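Local coordinates for 2-polyprenyl-6-methoxyphenol hydroxylase-like FAD-dependent oxidoreductase (Streptomyces sp. NRRL 11266, PDB 6UI5), which binds flavin-adenine dinucleotide in a Rossmann-type domain and is probably an oxidoreductase of the aromatic-ring hydroxylase family, at residues A[42-47]-A[206-211]; A[182-187]-A[236-241]; A[220-225]-A[262-267]. All coordinates share one frame; numbering follows the deposited sequence.

Contact 1 (A[42-47]-A[206-211]). With FAD (flavin-adenine dinucleotide), chain C.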
loop_
_atom_site.group_PDB
_atom_site.type_symbol
_atom_site.label_atom_id
_atom_site.label_comp_id
_atom_site.label_asym_id
_atom_site.label_seq_id
_atom_site.Cartn_x
_atom_site.Cartn_y
_atom_site.Cartn_z
ATOM N N PRO A 42 22.884 20.549 2.516
ATOM C CA PRO A 42 22.759 19.624 3.660
ATOM C C PRO A 42 22.951 18.149 3.333
ATOM O O PRO A 42 23.326 17.390 4.239
ATOM C CB PRO A 42 21.323 19.874 4.135
ATOM C CG PRO A 42 20.594 20.193 2.867
ATOM C CD PRO A 42 21.577 21.070 2.082
ATOM N N ALA A 43 22.659 17.710 2.101
ATOM C CA ALA A 43 22.578 16.280 1.801
ATOM C C ALA A 43 23.872 15.555 2.149
ATOM O O ALA A 43 24.972 16.002 1.803
ATOM C CB ALA A 43 22.260 16.051 0.320
ATOM N N MET A 44 23.730 14.408 2.813
ATOM C CA MET A 44 24.870 13.589 3.186
ATOM C C MET A 44 24.969 12.292 2.396
ATOM O O MET A 44 25.874 11.492 2.653
ATOM C CB MET A 44 24.816 13.266 4.678
ATOM C CG MET A 44 24.866 14.491 5.572
ATOM S SD MET A 44 25.298 14.027 7.264
ATOM C CE MET A 44 24.343 12.502 7.414
ATOM N N ALA A 45 24.086 12.065 1.431
ATOM C CA ALA A 45 23.945 10.743 0.843
ATOM C C ALA A 45 23.681 10.861 -0.647
ATOM O O ALA A 45 23.157 11.860 -1.146
ATOM C CB ALA A 45 22.806 9.941 1.496
ATOM N N ILE A 46 24.042 9.798 -1.344
ATOM C CA ILE A 46 23.864 9.658 -2.781
ATOM C C ILE A 46 23.429 8.223 -2.985
ATOM O O ILE A 46 24.117 7.305 -2.515
ATOM C CB ILE A 46 25.167 9.940 -3.542
ATOM C CG1 ILE A 46 25.571 11.400 -3.381
ATOM C CG2 ILE A 46 25.044 9.541 -4.985
ATOM C CD1 ILE A 46 25.044 12.293 -4.448
ATOM N N ASN A 47 22.279 8.017 -3.627
ATOM C CA ASN A 47 21.773 6.649 -3.772
ATOM C C ASN A 47 22.308 5.984 -5.047
ATOM O O ASN A 47 23.038 6.591 -5.843
ATOM C CB ASN A 47 20.247 6.627 -3.745
ATOM C CG ASN A 47 19.619 7.353 -4.921
ATOM O OD1 ASN A 47 20.239 7.547 -5.989
ATOM N ND2 ASN A 47 18.367 7.759 -4.736
ATOM N N GLN A 206 11.775 13.368 14.335
ATOM C CA GLN A 206 13.094 12.760 14.288
ATOM C C GLN A 206 14.159 13.796 14.614
ATOM O O GLN A 206 13.954 15.004 14.442
ATOM C CB GLN A 206 13.370 12.144 12.901
ATOM C CG GLN A 206 12.136 11.487 12.231
ATOM C CD GLN A 206 12.354 11.123 10.752
ATOM O OE1 GLN A 206 13.439 10.685 10.360
ATOM N NE2 GLN A 206 11.310 11.287 9.935
ATOM N N PHE A 207 15.293 13.316 15.112
ATOM C CA PHE A 207 16.493 14.134 15.215
ATOM C C PHE A 207 17.691 13.370 14.674
ATOM O O PHE A 207 17.986 12.266 15.140
ATOM C CB PHE A 207 16.801 14.558 16.649
ATOM C CG PHE A 207 18.171 15.161 16.786
ATOM C CD1 PHE A 207 18.399 16.477 16.422
ATOM C CD2 PHE A 207 19.242 14.398 17.220
ATOM C CE1 PHE A 207 19.661 17.031 16.522
ATOM C CE2 PHE A 207 20.505 14.947 17.313
ATOM C CZ PHE A 207 20.713 16.268 16.965
ATOM N N LEU A 208 18.415 13.977 13.741
ATOM C CA LEU A 208 19.637 13.396 13.205
ATOM C C LEU A 208 20.833 14.231 13.634
ATOM O O LEU A 208 20.888 15.430 13.351
ATOM C CB LEU A 208 19.595 13.304 11.680
ATOM C CG LEU A 208 20.948 12.826 11.144
ATOM C CD1 LEU A 208 21.215 11.392 11.598
ATOM C CD2 LEU A 208 21.046 12.944 9.631
ATOM N N GLY A 209 21.799 13.592 14.284
ATOM C CA GLY A 209 23.074 14.227 14.551
ATOM C C GLY A 209 24.223 13.437 13.960
ATOM O O GLY A 209 24.485 12.304 14.378
ATOM N N ALA A 210 24.921 14.021 12.988
ATOM C CA ALA A 210 25.982 13.329 12.259
ATOM C C ALA A 210 27.219 14.213 12.222
ATOM O O ALA A 210 27.150 15.354 11.719
ATOM C CB ALA A 210 25.540 12.973 10.840
ATOM N N PRO A 211 28.354 13.752 12.720
ATOM C CA PRO A 211 29.552 14.589 12.716
ATOM C C PRO A 211 30.339 14.426 11.428
ATOM O O PRO A 211 30.322 13.380 10.782
ATOM C CB PRO A 211 30.341 14.063 13.925
ATOM C CG PRO A 211 29.381 13.122 14.659
ATOM C CD PRO A 211 28.518 12.578 13.578
HETATM P PA FAD C . 18.379 24.051 -5.332
HETATM O O1A FAD C . 19.305 23.130 -4.568
HETATM O O2A FAD C . 17.390 24.659 -4.351
HETATM O O5B FAD C . 19.236 25.134 -6.248
HETATM C C5B FAD C . 18.562 26.203 -6.894
HETATM C C4B FAD C . 19.595 27.347 -7.156
HETATM O O4B FAD C . 19.110 28.324 -7.883
HETATM C C3B FAD C . 19.999 28.007 -5.817
HETATM O O3B FAD C . 21.337 28.256 -5.846
HETATM C C2B FAD C . 19.201 29.325 -5.795
HETATM O O2B FAD C . 19.852 30.235 -4.817
HETATM C C1B FAD C . 19.338 29.718 -7.032
HETATM N N9A FAD C . 18.328 30.629 -7.534
HETATM C C8A FAD C . 17.016 30.650 -7.209
HETATM N N7A FAD C . 16.418 31.603 -7.955
HETATM C C5A FAD C . 17.361 32.153 -8.757
HETATM C C6A FAD C . 17.311 33.158 -9.716
HETATM N N6A FAD C . 16.335 34.064 -10.303
HETATM N N1A FAD C . 18.415 33.525 -10.373
HETATM C C2A FAD C . 19.592 32.911 -10.119
HETATM N N3A FAD C . 19.638 31.915 -9.188
HETATM C C4A FAD C . 18.532 31.540 -8.509
HETATM N N1 FAD C . 18.714 15.913 -0.765
HETATM C C2 FAD C . 19.183 14.504 -0.629
HETATM O O2 FAD C . 19.506 13.862 -1.574
HETATM N N3 FAD C . 19.247 13.899 0.732
HETATM C C4 FAD C . 18.854 14.698 1.894
HETATM O O4 FAD C . 18.896 14.247 2.989
HETATM C C4X FAD C . 18.382 16.120 1.718
HETATM N N5 FAD C . 18.002 16.853 2.903
HETATM C C5X FAD C . 17.520 18.249 2.760
HETATM C C6 FAD C . 17.150 18.946 3.913
HETATM C C7 FAD C . 16.702 20.258 3.812
HETATM C C7M FAD C . 16.374 20.752 5.214
HETATM C C8 FAD C . 16.617 20.903 2.568
HETATM C C8M FAD C . 16.115 22.353 2.556
HETATM C C9 FAD C . 16.987 20.204 1.405
HETATM C C9A FAD C . 17.440 18.866 1.486
HETATM N N10 FAD C . 17.831 18.094 0.246
HETATM C C10 FAD C . 18.311 16.723 0.397
HETATM C "C1'" FAD C . 17.773 18.775 -1.063
HETATM C "C2'" FAD C . 16.925 18.173 -2.197
HETATM O "O2'" FAD C . 17.582 17.148 -2.845
HETATM C "C3'" FAD C . 16.706 19.210 -3.296
HETATM O "O3'" FAD C . 15.720 18.702 -4.139
HETATM C "C4'" FAD C . 17.926 19.507 -4.191
HETATM O "O4'" FAD C . 19.043 19.993 -3.501
HETATM C "C5'" FAD C . 17.429 20.623 -5.119
HETATM O "O5'" FAD C . 18.245 20.740 -6.250
HETATM P P FAD C . 17.984 21.949 -7.345
HETATM O O1P FAD C . 19.282 22.253 -8.054
HETATM O O2P FAD C . 16.843 21.682 -8.309
HETATM O O3P FAD C . 17.464 23.230 -6.438
#

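Contact 2 (A[182-187]-A[236-241])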
loop_
_atom_site.group_PDB
_atom_site.type_symbol
_atom_site.label_atom_id
_atom_site.label_comp_id
_atom_site.label_asym_id
_atom_site.label_seq_id
_atom_site.Cartn_x
_atom_site.Cartn_y
_atom_site.Cartn_z
ATOM N N GLY A 182 21.809 22.211 9.249
ATOM C CA GLY A 182 23.048 22.931 9.054
ATOM C C GLY A 182 24.146 22.271 9.860
ATOM O O GLY A 182 23.985 21.159 10.355
ATOM N N ASP A 183 25.271 22.989 9.990
ATOM C CA ASP A 183 26.453 22.501 10.698
ATOM C C ASP A 183 26.799 23.410 11.875
ATOM O O ASP A 183 27.139 24.586 11.694
ATOM C CB ASP A 183 27.650 22.375 9.762
ATOM C CG ASP A 183 27.281 21.702 8.427
ATOM O OD1 ASP A 183 27.241 20.453 8.404
ATOM O OD2 ASP A 183 27.088 22.401 7.406
ATOM N N VAL A 184 26.719 22.868 13.070
ATOM C CA VAL A 184 27.250 23.511 14.261
ATOM C C VAL A 184 28.713 23.124 14.417
ATOM O O VAL A 184 29.129 22.030 14.038
ATOM C CB VAL A 184 26.436 23.124 15.518
ATOM C CG1 VAL A 184 24.967 23.417 15.312
ATOM C CG2 VAL A 184 26.674 21.651 15.869
ATOM N N ALA A 185 29.513 24.030 14.964
ATOM C CA ALA A 185 30.758 23.601 15.571
ATOM C C ALA A 185 30.498 23.256 17.023
ATOM O O ALA A 185 29.705 23.902 17.707
ATOM C CB ALA A 185 31.857 24.648 15.474
ATOM N N ILE A 186 31.158 22.202 17.475
ATOM C CA ILE A 186 30.805 21.552 18.720
ATOM C C ILE A 186 31.819 20.437 18.885
ATOM O O ILE A 186 32.197 19.781 17.906
ATOM C CB ILE A 186 29.341 21.051 18.696
ATOM C CG1 ILE A 186 28.833 20.796 20.103
ATOM C CG2 ILE A 186 29.187 19.802 17.859
ATOM C CD1 ILE A 186 29.139 21.927 20.970
ATOM N N ASN A 187 32.328 20.267 20.101
ATOM C CA ASN A 187 33.214 19.155 20.402
ATOM C C ASN A 187 32.579 17.870 19.867
ATOM O O ASN A 187 31.386 17.857 19.548
ATOM C CB ASN A 187 33.459 19.124 21.918
ATOM C CG ASN A 187 34.616 18.241 22.316
ATOM O OD1 ASN A 187 35.297 17.660 21.474
ATOM N ND2 ASN A 187 34.851 18.143 23.620
ATOM N N ALA A 236 17.649 31.509 10.800
ATOM C CA ALA A 236 17.550 30.789 12.074
ATOM C C ALA A 236 18.741 31.042 12.991
ATOM O O ALA A 236 19.788 31.527 12.558
ATOM C CB ALA A 236 17.413 29.267 11.864
ATOM N N THR A 237 18.591 30.729 14.273
ATOM C CA THR A 237 19.659 30.942 15.236
ATOM C C THR A 237 19.992 29.626 15.922
ATOM O O THR A 237 19.189 28.686 15.936
ATOM C CB THR A 237 19.271 31.987 16.278
ATOM O OG1 THR A 237 18.439 31.368 17.266
ATOM C CG2 THR A 237 18.486 33.110 15.616
ATOM N N LEU A 238 21.190 29.570 16.511
ATOM C CA LEU A 238 21.594 28.341 17.179
ATOM C C LEU A 238 20.866 28.167 18.507
ATOM O O LEU A 238 20.543 27.037 18.894
ATOM C CB LEU A 238 23.117 28.295 17.365
ATOM C CG LEU A 238 23.619 27.063 18.120
ATOM C CD1 LEU A 238 24.967 26.604 17.556
ATOM C CD2 LEU A 238 23.748 27.382 19.606
ATOM N N GLU A 239 20.609 29.257 19.224
ATOM C CA GLU A 239 19.744 29.138 20.392
ATOM C C GLU A 239 18.419 28.492 20.001
ATOM O O GLU A 239 17.896 27.642 20.731
ATOM C CB GLU A 239 19.528 30.506 21.053
ATOM C CG GLU A 239 20.763 31.045 21.777
ATOM C CD GLU A 239 21.883 31.450 20.824
ATOM O OE1 GLU A 239 21.564 31.985 19.741
ATOM O OE2 GLU A 239 23.073 31.231 21.154
ATOM N N GLN A 240 17.889 28.844 18.822
ATOM C CA GLN A 240 16.662 28.212 18.346
ATOM C C GLN A 240 16.847 26.708 18.158
ATOM O O GLN A 240 15.910 25.926 18.397
ATOM C CB GLN A 240 16.206 28.875 17.041
ATOM C CG GLN A 240 15.405 30.158 17.244
ATOM C CD GLN A 240 15.398 31.056 16.024
ATOM O OE1 GLN A 240 16.023 30.755 15.011
ATOM N NE2 GLN A 240 14.705 32.182 16.127
ATOM N N LEU A 241 18.063 26.287 17.775
ATOM C CA LEU A 241 18.376 24.866 17.659
ATOM C C LEU A 241 18.536 24.220 19.025
ATOM O O LEU A 241 18.032 23.112 19.251
ATOM C CB LEU A 241 19.648 24.658 16.834
ATOM C CG LEU A 241 20.276 23.268 16.976
ATOM C CD1 LEU A 241 19.340 22.202 16.423
ATOM C CD2 LEU A 241 21.562 23.201 16.205
#

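Contact 3 (A[220-225]-A[262-267]). With FAD (flavin-adenine dinucleotide), chain C.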
loop_
_atom_site.group_PDB
_atom_site.type_symbol
_atom_site.label_atom_id
_atom_site.label_comp_id
_atom_site.label_asym_id
_atom_site.label_seq_id
_atom_site.Cartn_x
_atom_site.Cartn_y
_atom_site.Cartn_z
ATOM N N PHE A 220 20.030 17.746 11.879
ATOM C CA PHE A 220 18.773 17.775 11.147
ATOM C C PHE A 220 17.631 17.449 12.092
ATOM O O PHE A 220 17.709 16.483 12.856
ATOM C CB PHE A 220 18.782 16.786 9.978
ATOM C CG PHE A 220 17.508 16.767 9.205
ATOM C CD1 PHE A 220 17.277 17.691 8.192
ATOM C CD2 PHE A 220 16.525 15.835 9.499
ATOM C CE1 PHE A 220 16.091 17.686 7.481
ATOM C CE2 PHE A 220 15.345 15.817 8.795
ATOM C CZ PHE A 220 15.125 16.749 7.785
ATOM N N SER A 221 16.576 18.249 12.033
ATOM C CA SER A 221 15.375 18.001 12.815
ATOM C C SER A 221 14.158 18.039 11.902
ATOM O O SER A 221 14.099 18.819 10.948
ATOM C CB SER A 221 15.207 19.044 13.926
ATOM O OG SER A 221 15.014 20.322 13.340
ATOM N N ALA A 222 13.169 17.219 12.229
ATOM C CA ALA A 222 11.950 17.107 11.432
ATOM C C ALA A 222 10.780 16.886 12.375
ATOM O O ALA A 222 10.725 15.868 13.074
ATOM C CB ALA A 222 12.046 15.963 10.428
ATOM N N GLU A 223 9.847 17.828 12.398
ATOM C CA GLU A 223 8.799 17.842 13.402
ATOM C C GLU A 223 7.440 17.903 12.722
ATOM O O GLU A 223 7.263 18.620 11.734
ATOM C CB GLU A 223 8.994 19.024 14.374
ATOM C CG GLU A 223 10.058 18.737 15.423
ATOM C CD GLU A 223 10.248 19.873 16.435
ATOM O OE1 GLU A 223 11.039 20.809 16.161
ATOM O OE2 GLU A 223 9.602 19.832 17.511
ATOM N N PHE A 224 6.490 17.133 13.244
ATOM C CA PHE A 224 5.159 17.065 12.670
ATOM C C PHE A 224 4.219 17.856 13.564
ATOM O O PHE A 224 4.144 17.602 14.773
ATOM C CB PHE A 224 4.680 15.612 12.518
ATOM C CG PHE A 224 5.460 14.810 11.505
ATOM C CD1 PHE A 224 5.097 14.811 10.168
ATOM C CD2 PHE A 224 6.544 14.038 11.891
ATOM C CE1 PHE A 224 5.799 14.053 9.239
ATOM C CE2 PHE A 224 7.253 13.289 10.964
ATOM C CZ PHE A 224 6.883 13.301 9.643
ATOM N N SER A 225 3.494 18.801 12.969
ATOM C CA SER A 225 2.461 19.502 13.717
ATOM C C SER A 225 1.359 19.949 12.767
ATOM O O SER A 225 1.603 20.204 11.583
ATOM C CB SER A 225 3.018 20.720 14.470
ATOM O OG SER A 225 1.956 21.566 14.891
ATOM N N GLN A 262 19.424 26.678 9.212
ATOM C CA GLN A 262 18.308 27.191 8.425
ATOM C C GLN A 262 16.995 26.633 8.941
ATOM O O GLN A 262 16.885 25.421 9.140
ATOM C CB GLN A 262 18.441 26.834 6.933
ATOM C CG GLN A 262 19.697 27.311 6.214
ATOM C CD GLN A 262 19.411 28.301 5.110
ATOM O OE1 GLN A 262 18.699 29.307 5.315
ATOM N NE2 GLN A 262 19.975 28.038 3.919
ATOM N N HIS A 263 15.993 27.500 9.108
ATOM C CA HIS A 263 14.614 27.033 9.173
ATOM C C HIS A 263 14.197 26.434 7.828
ATOM O O HIS A 263 14.550 26.954 6.762
ATOM C CB HIS A 263 13.683 28.174 9.543
ATOM C CG HIS A 263 13.942 28.713 10.912
ATOM N ND1 HIS A 263 13.920 27.906 12.033
ATOM C CD2 HIS A 263 14.278 29.957 11.339
ATOM C CE1 HIS A 263 14.226 28.635 13.093
ATOM N NE2 HIS A 263 14.440 29.881 12.699
ATOM N N TYR A 264 13.463 25.321 7.866
ATOM C CA TYR A 264 12.864 24.763 6.653
ATOM C C TYR A 264 11.450 24.290 6.964
ATOM O O TYR A 264 11.171 23.808 8.067
ATOM C CB TYR A 264 13.709 23.615 6.081
ATOM C CG TYR A 264 13.500 22.289 6.791
ATOM C CD1 TYR A 264 12.466 21.433 6.420
ATOM C CD2 TYR A 264 14.333 21.895 7.833
ATOM C CE1 TYR A 264 12.258 20.238 7.070
ATOM C CE2 TYR A 264 14.139 20.683 8.485
ATOM C CZ TYR A 264 13.093 19.863 8.099
ATOM O OH TYR A 264 12.864 18.655 8.732
ATOM N N SER A 265 10.551 24.432 5.985
ATOM C CA SER A 265 9.255 23.768 6.043
ATOM C C SER A 265 9.148 22.920 4.781
ATOM O O SER A 265 9.852 23.160 3.803
ATOM C CB SER A 265 8.040 24.766 6.155
ATOM O OG SER A 265 8.059 25.771 5.151
ATOM N N ILE A 266 8.292 21.904 4.803
ATOM C CA ILE A 266 8.185 20.965 3.679
ATOM C C ILE A 266 6.776 21.017 3.139
ATOM O O ILE A 266 5.815 20.789 3.885
ATOM C CB ILE A 266 8.532 19.527 4.083
ATOM C CG1 ILE A 266 10.032 19.386 4.286
ATOM C CG2 ILE A 266 8.016 18.525 3.009
ATOM C CD1 ILE A 266 10.837 19.674 3.016
ATOM N N VAL A 267 6.651 21.264 1.839
ATOM C CA VAL A 267 5.425 20.959 1.113
ATOM C C VAL A 267 5.760 19.980 -0.002
ATOM O O VAL A 267 6.923 19.762 -0.329
ATOM C CB VAL A 267 4.753 22.208 0.540
ATOM C CG1 VAL A 267 4.079 23.015 1.677
ATOM C CG2 VAL A 267 5.784 23.014 -0.221
HETATM P PA FAD C . 18.379 24.051 -5.332
HETATM O O1A FAD C . 19.305 23.130 -4.568
HETATM O O2A FAD C . 17.390 24.659 -4.351
HETATM O O5B FAD C . 19.236 25.134 -6.248
HETATM C C5B FAD C . 18.562 26.203 -6.894
HETATM C C4B FAD C . 19.595 27.347 -7.156
HETATM O O4B FAD C . 19.110 28.324 -7.883
HETATM C C3B FAD C . 19.999 28.007 -5.817
HETATM O O3B FAD C . 21.337 28.256 -5.846
HETATM C C2B FAD C . 19.201 29.325 -5.795
HETATM O O2B FAD C . 19.852 30.235 -4.817
HETATM C C1B FAD C . 19.338 29.718 -7.032
HETATM N N9A FAD C . 18.328 30.629 -7.534
HETATM C C8A FAD C . 17.016 30.650 -7.209
HETATM N N7A FAD C . 16.418 31.603 -7.955
HETATM C C5A FAD C . 17.361 32.153 -8.757
HETATM C C6A FAD C . 17.311 33.158 -9.716
HETATM N N6A FAD C . 16.335 34.064 -10.303
HETATM N N1A FAD C . 18.415 33.525 -10.373
HETATM C C2A FAD C . 19.592 32.911 -10.119
HETATM N N3A FAD C . 19.638 31.915 -9.188
HETATM C C4A FAD C . 18.532 31.540 -8.509
HETATM N N1 FAD C . 18.714 15.913 -0.765
HETATM C C2 FAD C . 19.183 14.504 -0.629
HETATM O O2 FAD C . 19.506 13.862 -1.574
HETATM N N3 FAD C . 19.247 13.899 0.732
HETATM C C4 FAD C . 18.854 14.698 1.894
HETATM O O4 FAD C . 18.896 14.247 2.989
HETATM C C4X FAD C . 18.382 16.120 1.718
HETATM N N5 FAD C . 18.002 16.853 2.903
HETATM C C5X FAD C . 17.520 18.249 2.760
HETATM C C6 FAD C . 17.150 18.946 3.913
HETATM C C7 FAD C . 16.702 20.258 3.812
HETATM C C7M FAD C . 16.374 20.752 5.214
HETATM C C8 FAD C . 16.617 20.903 2.568
HETATM C C8M FAD C . 16.115 22.353 2.556
HETATM C C9 FAD C . 16.987 20.204 1.405
HETATM C C9A FAD C . 17.440 18.866 1.486
HETATM N N10 FAD C . 17.831 18.094 0.246
HETATM C C10 FAD C . 18.311 16.723 0.397
HETATM C "C1'" FAD C . 17.773 18.775 -1.063
HETATM C "C2'" FAD C . 16.925 18.173 -2.197
HETATM O "O2'" FAD C . 17.582 17.148 -2.845
HETATM C "C3'" FAD C . 16.706 19.210 -3.296
HETATM O "O3'" FAD C . 15.720 18.702 -4.139
HETATM C "C4'" FAD C . 17.926 19.507 -4.191
HETATM O "O4'" FAD C . 19.043 19.993 -3.501
HETATM C "C5'" FAD C . 17.429 20.623 -5.119
HETATM O "O5'" FAD C . 18.245 20.740 -6.250
HETATM P P FAD C . 17.984 21.949 -7.345
HETATM O O1P FAD C . 19.282 22.253 -8.054
HETATM O O2P FAD C . 16.843 21.682 -8.309
HETATM O O3P FAD C . 17.464 23.230 -6.438
#

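Contact 1 (A[42-47]-A[206-211])
Met44 and Ala210 mark the closest backbone approach, their CA atoms 9.1 Å apart, where the irregular loop 42-47 passes beside strand 206-211. The gap is bridged by the Met44 side chain, which leaves the backbone with CG anti to the carbonyl carbon (chi1 -61°), runs on extended and then bends about the CG-SD bond (chi3 -40°). The bend sets the terminal methyl against two apolar groups on one face of the strand. Met44 CE lies 3.7 Å from Ala210 CB and 4.0 Å from Leu208 CD2, the methionine and the leucine meeting tip to tip. The sulfur joins in, since Met44 SD is also 3.7 Å from Ala210 CB. The contact is small, burying 98 Å² in all, and purely apolar. Just before the methionine, the same loop serves the flavin: Pro42 CG stands 3.6 Å from FAD C5X and Ala43 CB 3.6 Å from FAD C2, both over the same face of the isoalloxazine ring. At the far end of the loop, Asn47 is the N-cap of helix 48-55 through Thr50 N. Gln97, at the start of helix 97-110, holds the Ala43 backbone, while strand 216-225 flanks strand 206-211 and sends Arg218 against Met44 and Phe220 against Leu208.

Contact 2 (A[182-187]-A[236-241])
Val184 lays its CG1 methyl across the ends of two leucines, touching Leu241 CD2 at 3.5 Å and Leu238 CD1 at 3.9 Å. With chi1 at -54°, Val184 CG1 sits beside the backbone N, anti to the carbonyl carbon, and this one branch makes both contacts. Val184 meets Leu238 at about a right angle and Leu241 more obliquely. The two leucines are three residues apart, hence on the same side of the first helical turn, and both carry CG trans to the backbone N. The CA atoms of Val184 and Leu238 are 8.0 Å apart, so the meeting is one of side chains alone. Around the three methyls, Leu261 and Val219 touch Leu241, and Ala258 touches Leu238, extending the apolar layer over neighbouring strands.

The helix bearing the leucines is closed at its start by a capping box. Thr237, the N-cap, accepts from Gln240 N at its OG1 (3.0 Å, N-H...O angle 154°), and Thr237 N donates back to Gln240 OE1 at 2.7 Å, approaching from above the carbonyl plane, 42° out of it. The same OE1 is also hydrogen-bonded to His263 NE2, so two donors grip it, and through His263 the helix start is tied to strand 257-271. On the strand, the preceding side chain, Asp183, points away from the helix and forms a salt bridge with Arg218. Strand 176-185 thus offers an apolar side to the helix and a charged group to its other side. This is a helix packed on one face of an antiparallel sheet, helix 238-249 lying across the sheet that accompanies the Rossmann-type part of this FAD-binding domain.

Contact 3 (A[220-225]-A[262-267])
Tyr264 holds CG between its backbone N and carbonyl carbon (chi1 80°), and Phe220 swings its ring to the trans position, so that the two side chains cross at about a right angle and the phenol reaches strand 220-225. There Tyr264 OH donates to Ser221 O (2.5 Å), which lies near the plane of the tyrosine ring at its edge; the hydroxyl stands 21° off the Ser221 carbonyl plane. The hydroxyl is closely surrounded: Phe220 CZ is 3.1 Å from Tyr264 OH, and Ala222 CB 3.3 Å from it. The two rings are nearly parallel but slid apart to a centroid distance of 5.4 Å, so they barely overlap. The strands are not sheet neighbours. Both pair with strand 176-185, which runs between them in the antiparallel sheet of the FAD-binding domain, and their axes, 9.0 Å apart, diverge by 45°; the tyrosine therefore spans the middle strand. Both rings also border the flavin. FAD C7M rests over one face of Tyr264, 3.5 Å from its CD2 and offset toward the rim, whereas Phe220 presents its edge to the same methyl, with CE1 at 3.8 Å. Ser221 OG turns to Ile180 N on the middle strand.

In the fold
From the N terminus, the chain first lays down loop 42-47, between strand 28-31 and helix 48-55, and contact 1 closes after 158 intervening residues on strand 206-211. Contact 2 opens inside that span, on strand 176-185, and closes on helix 238-249, so contacts 1 and 2 cross. Contact 3 begins after contact 1 has closed, yet before contact 2 closes, and ends on strand 257-271; it crosses contact 2 and follows contact 1 in series. All three reach one antiparallel sheet: contact 1 ties a flavin-binding loop to it, contact 2 a helix, and contact 3 links two of its strands beside the flavin. Strands 206-211 and 216-225, from contacts 1 and 3, are direct neighbours.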